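Local coordinates for fluoroacetyl-CoA-specific thioesterase-like domain-containing protein (Thermanaerovibrio acidaminovorans, PDB 3QOO) that is of unknown function but has a hot-dog fold and probably acts as an acyl-CoA thioesterase of the fluoroacetyl-CoA-specific type, at the interface of chains A and B. Numbering follows the deposited sequence. Chains: chain A/B, Uncharacterized protein.

The interface of chains A and B. Residues chain A 49, 53, 57, 65-67, 119; chain B 30, 32, 35.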
# COMPACT_ATOMS: atom_id res chain seq x y z
N THR A 49 -0.37 -5.10 -6.94
CA THR A 49 0.90 -4.96 -7.65
C THR A 49 1.20 -6.26 -8.43
O THR A 49 1.59 -6.22 -9.60
CB THR A 49 2.05 -4.64 -6.70
OG1 THR A 49 1.80 -3.35 -6.14
CG2 THR A 49 3.36 -4.65 -7.44
N VAL A 53 1.53 -6.35 -12.52
CA VAL A 53 2.74 -6.81 -13.19
C VAL A 53 2.40 -7.98 -14.11
O VAL A 53 2.92 -8.07 -15.25
CB VAL A 53 3.82 -7.20 -12.16
CG1 VAL A 53 4.99 -7.92 -12.81
CG2 VAL A 53 4.34 -5.97 -11.43
N ASP A 57 3.74 -6.81 -17.85
CA ASP A 57 5.17 -6.92 -18.17
C ASP A 57 5.44 -7.89 -19.31
O ASP A 57 6.31 -7.64 -20.15
CB ASP A 57 6.02 -7.22 -16.93
CG ASP A 57 6.19 -6.00 -16.07
OD1 ASP A 57 5.26 -5.19 -16.00
OD2 ASP A 57 7.26 -5.79 -15.53
N VAL A 65 10.37 -3.15 -18.49
CA VAL A 65 9.53 -3.62 -17.39
C VAL A 65 8.66 -2.46 -16.93
O VAL A 65 8.87 -1.31 -17.32
CB VAL A 65 10.37 -4.18 -16.21
CG1 VAL A 65 11.20 -5.46 -16.65
CG2 VAL A 65 11.24 -3.09 -15.63
N SER A 66 7.71 -2.73 -16.04
CA SER A 66 6.90 -1.66 -15.44
C SER A 66 7.32 -1.41 -13.99
O SER A 66 7.81 -2.32 -13.32
CB SER A 66 5.39 -1.95 -15.50
OG SER A 66 5.01 -3.00 -14.66
N VAL A 67 7.12 -0.18 -13.53
CA VAL A 67 7.44 0.19 -12.15
C VAL A 67 6.26 0.96 -11.60
O VAL A 67 5.69 1.78 -12.26
CB VAL A 67 8.71 1.05 -12.11
CG1 VAL A 67 9.01 1.46 -10.72
CG2 VAL A 67 9.93 0.29 -12.65
N ARG A 119 1.40 2.68 -13.20
CA ARG A 119 2.73 2.10 -13.44
C ARG A 119 3.35 2.76 -14.68
O ARG A 119 2.62 3.18 -15.60
CB ARG A 119 2.63 0.58 -13.65
CG ARG A 119 1.99 -0.14 -12.48
CD ARG A 119 2.08 -1.66 -12.55
NE ARG A 119 3.45 -2.15 -12.46
CZ ARG A 119 4.14 -2.25 -11.33
NH1 ARG A 119 3.59 -1.98 -10.13
NH2 ARG A 119 5.41 -2.64 -11.40
N ASN B 30 7.52 -5.95 -4.29
CA ASN B 30 7.36 -5.46 -5.68
C ASN B 30 6.71 -6.49 -6.63
O ASN B 30 6.24 -6.13 -7.73
CB ASN B 30 8.73 -5.03 -6.27
CG ASN B 30 9.14 -3.62 -5.86
OD1 ASN B 30 8.36 -2.67 -6.05
ND2 ASN B 30 10.39 -3.46 -5.34
N SER B 32 7.98 -8.59 -8.61
CA SER B 32 8.66 -8.44 -9.90
C SER B 32 10.16 -8.64 -9.68
O SER B 32 10.81 -7.84 -8.98
CB SER B 32 8.41 -7.05 -10.46
OG SER B 32 9.17 -6.89 -11.64
N LEU B 35 12.60 -5.76 -10.10
CA LEU B 35 12.56 -4.63 -9.16
C LEU B 35 13.11 -4.99 -7.79
O LEU B 35 12.81 -4.31 -6.83
CB LEU B 35 11.12 -4.14 -9.05
CG LEU B 35 10.47 -3.84 -10.41
CD1 LEU B 35 9.12 -3.23 -10.20
CD2 LEU B 35 11.38 -2.92 -11.28
O HOH W 1 6.06 -3.49 -8.65
O HOH W 2 6.61 -1.83 -8.53
O HOH W 3 7.75 -5.00 -12.94
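The guanidinium of A:Arg119 meets B:Leu35 edge-on, with the methyl CD1 lying in the guanidinium plane 3.9 Å from NH2. One face of the group rests, near its rim, over the backbone carbonyl carbon of A:Val67; toward the rim of the opposite face sits the CG2 methyl of A:Val53. Elsewhere along the rim, beside NE, lies the hydroxyl of A:Ser66, whose OG receives a nearly straight, in-plane hydrogen bond from A:Arg119 NE (2.8 Å, 169°). A bend at chi3 (66°) turns the arginine tip back toward this serine.

A:Asp57 is the second-shell partner that fixes A:Ser66. Its OD1 accepts the serine hydroxyl OG at 2.6 Å through the syn lone pair, while OD2 is approached from above the carboxylate plane by the serine backbone N. The negative charge expected on A:Asp57 may polarise the hydroxyl that faces the arginine.

B:Leu35 divides its two methyls over strand 64-75: CD1 approaches the carbonyl O of A:Ser66 (3.5 Å), and CD2 packs on A:Val67 CG2 (3.8 Å). With OG1 turned beside the backbone N (chi1 -65°), A:Thr49 directs its methyl CG2 at the carbonyl O of B:Asn30, 3.3 Å away.

Water links the chains. One molecule joins A:Asp57 OD2 and A:Ser66 O to B:Ser32 OG (2.7 Å from the water). Two others, too close together to be occupied at once and probably alternative sites, connect A:Arg119 NH2 to the backbone O or side-chain OD1 of B:Asn30.

Helix 41-56 and strands 64-75 and 110-123 of one subunit receive the short 3-10 turns 28-30 and 33-35 of its two-fold mate and the loop between them, probably the dimer interface typical of this fold, near which hot-dog thioesterases commonly build their active sites.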